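Sorbitol-6-phosphate dehydrogenase (Erwinia amylovora CFBP1430, PDB 5O3Z) catalyses the NAD-dependent interconversion of sorbitol 6-phosphate and fructose 6-phosphate as a member of the short-chain dehydrogenase/reductase family. Local coordinates at the interface of chains A and B. Coordinates in Å, arbitrary orientation; residue numbers count along the deposited sequence, not the author numbering. Chains: chain A/B, Sorbitol-6-phosphate dehydrogenase.

The interface of chains A and B. Residues chain A 101, 105-106, 109, 156; chain B 117, 121, 168.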
ATOM      1  N   ILE A 101       9.863  22.261   6.157  1.00 39.72           N
ATOM      2  CA  ILE A 101       9.566  22.040   7.589  1.00 39.69           C
ATOM      3  C   ILE A 101      10.259  23.093   8.497  1.00 38.65           C
ATOM      4  O   ILE A 101       9.661  23.580   9.474  1.00 42.30           O
ATOM      5  CB  ILE A 101       9.897  20.580   8.016  1.00 39.61           C
ATOM      6  CG1 ILE A 101       9.529  20.333   9.483  1.00 40.34           C
ATOM      7  CG2 ILE A 101      11.380  20.258   7.856  1.00 40.81           C
ATOM      8  CD1 ILE A 101       8.067  20.496   9.853  1.00 40.94           C
ATOM      9  N   ARG A 105       4.778  26.955   9.527  1.00 33.10           N
ATOM     10  CA  ARG A 105       4.209  27.612  10.723  1.00 33.01           C
ATOM     11  C   ARG A 105       3.177  26.755  11.380  1.00 28.20           C
ATOM     12  O   ARG A 105       2.382  26.176  10.694  1.00 25.82           O
ATOM     13  CB  ARG A 105       3.515  28.891  10.307  1.00 37.04           C
ATOM     14  CG  ARG A 105       4.453  29.952   9.787  1.00 38.67           C
ATOM     15  CD  ARG A 105       3.685  30.828   8.831  1.00 43.87           C
ATOM     16  NE  ARG A 105       3.791  32.202   9.256  1.00 44.08           N
ATOM     17  CZ  ARG A 105       2.967  33.161   8.853  1.00 51.92           C
ATOM     18  NH1 ARG A 105       1.986  32.913   7.952  1.00 51.32           N
ATOM     19  NH2 ARG A 105       3.147  34.382   9.323  1.00 49.82           N
ATOM     20  N   LEU A 106       3.122  26.783  12.702  1.00 27.86           N
ATOM     21  CA  LEU A 106       2.132  26.060  13.449  1.00 28.42           C
ATOM     22  C   LEU A 106       0.707  26.478  13.157  1.00 28.63           C
ATOM     23  O   LEU A 106      -0.185  25.651  13.135  1.00 28.23           O
ATOM     24  CB  LEU A 106       2.417  26.160  14.965  1.00 28.64           C
ATOM     25  CG  LEU A 106       1.421  25.423  15.852  1.00 29.05           C
ATOM     26  CD1 LEU A 106       1.225  23.940  15.441  1.00 31.61           C
ATOM     27  CD2 LEU A 106       1.810  25.495  17.328  1.00 30.47           C
ATOM     28  N   PHE A 109      -0.249  24.673  10.038  1.00 29.20           N
ATOM     29  CA  PHE A 109      -0.326  23.242  10.240  1.00 27.58           C
ATOM     30  C   PHE A 109      -1.638  22.975  10.933  1.00 28.25           C
ATOM     31  O   PHE A 109      -2.431  22.122  10.554  1.00 28.04           O
ATOM     32  CB  PHE A 109       0.822  22.766  11.121  1.00 26.80           C
ATOM     33  CG  PHE A 109       0.877  21.271  11.237  1.00 25.49           C
ATOM     34  CD1 PHE A 109       1.469  20.547  10.225  1.00 26.49           C
ATOM     35  CD2 PHE A 109       0.330  20.620  12.313  1.00 25.24           C
ATOM     36  CE1 PHE A 109       1.570  19.179  10.336  1.00 25.78           C
ATOM     37  CE2 PHE A 109       0.354  19.267  12.387  1.00 24.71           C
ATOM     38  CZ  PHE A 109       0.951  18.549  11.388  1.00 24.18           C
ATOM     39  N   SER A 156       3.997  19.538   4.420  1.00 31.44           N
ATOM     40  CA  SER A 156       3.740  18.702   5.590  1.00 30.34           C
ATOM     41  C   SER A 156       2.337  18.798   6.174  1.00 29.92           C
ATOM     42  O   SER A 156       1.744  17.777   6.537  1.00 27.97           O
ATOM     43  CB  SER A 156       4.835  18.924   6.656  1.00 31.25           C
ATOM     44  OG  SER A 156       4.712  20.196   7.291  1.00 35.61           O
TER
ATOM     45  N   LEU B 117      -0.018  14.444  16.176  1.00 27.17           N
ATOM     46  CA  LEU B 117       0.395  15.114  14.990  1.00 25.46           C
ATOM     47  C   LEU B 117       1.075  16.441  15.261  1.00 25.56           C
ATOM     48  O   LEU B 117       2.177  16.687  14.794  1.00 24.66           O
ATOM     49  CB  LEU B 117      -0.877  15.294  14.133  1.00 27.04           C
ATOM     50  CG  LEU B 117      -0.938  15.078  12.668  1.00 27.09           C
ATOM     51  CD1 LEU B 117       0.087  13.996  12.241  1.00 28.62           C
ATOM     52  CD2 LEU B 117      -2.364  14.777  12.214  1.00 25.47           C
ATOM     53  N   PHE B 121       5.046  17.212  14.825  1.00 17.35           N
ATOM     54  CA  PHE B 121       5.475  18.320  13.944  1.00 18.73           C
ATOM     55  C   PHE B 121       6.441  19.307  14.613  1.00 18.73           C
ATOM     56  O   PHE B 121       7.519  19.612  14.092  1.00 19.39           O
ATOM     57  CB  PHE B 121       4.223  19.009  13.373  1.00 19.75           C
ATOM     58  CG  PHE B 121       4.464  20.339  12.732  1.00 20.34           C
ATOM     59  CD1 PHE B 121       4.811  20.449  11.382  1.00 20.57           C
ATOM     60  CD2 PHE B 121       4.222  21.510  13.452  1.00 22.05           C
ATOM     61  CE1 PHE B 121       5.003  21.675  10.775  1.00 21.45           C
ATOM     62  CE2 PHE B 121       4.449  22.725  12.873  1.00 21.36           C
ATOM     63  CZ  PHE B 121       4.864  22.813  11.549  1.00 23.15           C
ATOM     64  N   LEU B 168       3.002  12.777   7.698  1.00 18.42           N
ATOM     65  CA  LEU B 168       4.007  13.688   8.191  1.00 18.37           C
ATOM     66  C   LEU B 168       5.468  13.116   8.095  1.00 17.77           C
ATOM     67  O   LEU B 168       6.407  13.784   7.590  1.00 17.87           O
ATOM     68  CB  LEU B 168       3.629  14.151   9.644  1.00 19.98           C
ATOM     69  CG  LEU B 168       4.611  15.113  10.322  1.00 21.01           C
ATOM     70  CD1 LEU B 168       4.918  16.373   9.570  1.00 20.60           C
ATOM     71  CD2 LEU B 168       4.126  15.453  11.718  1.00 22.07           C
TER
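A:Phe109 and B:Phe121 stack face to face where helices 106-133 of the two chains meet. With helices 156-176 of both chains they form the four-helix interface typical of short-chain dehydrogenases/reductases, probably a dimer interface within the deposited assembly of four copies. Their ring centroids lie 4.2 Å apart and the planes are inclined by 14°. The two side chains run past each other in opposite directions: CB of A:Phe109 lies near CE2 and CZ at the far end of B:Phe121, while CB of B:Phe121 reaches CZ of A:Phe109 at 3.9 Å. CG of B:Phe121 sits over the centre of the A:Phe109 ring, whereas CD1 of A:Phe109 lies towards the rim of its partner, 3.5 Å from CD1 of B:Phe121. Both rings have CG anti to the backbone N (chi1 -174° for A:Phe109, 166° for B:Phe121); this torsion, with the placement of the helices, turns each towards the other chain.

Aliphatic contacts border the stack. From the 3-10 helix 101-103, CD1 of A:Ile101 comes in obliquely just outside the CD1-CE1 side of B:Phe121, 3.4 Å from CE1 and across the ring plane from A:Phe109. Where helix 156-176 of chain A begins, CB of A:Ser156 meets CD1 of B:Leu168, on the same helix of chain B, at 3.9 Å.

Polar atoms approach the rings loosely: the hydroxyl OG of A:Ser156 lies beyond the CD1-CE1 side of B:Phe121, 3.8 Å from CE1, and the backbone O of B:Leu117 lies 4.0 Å from CE2 of A:Phe109.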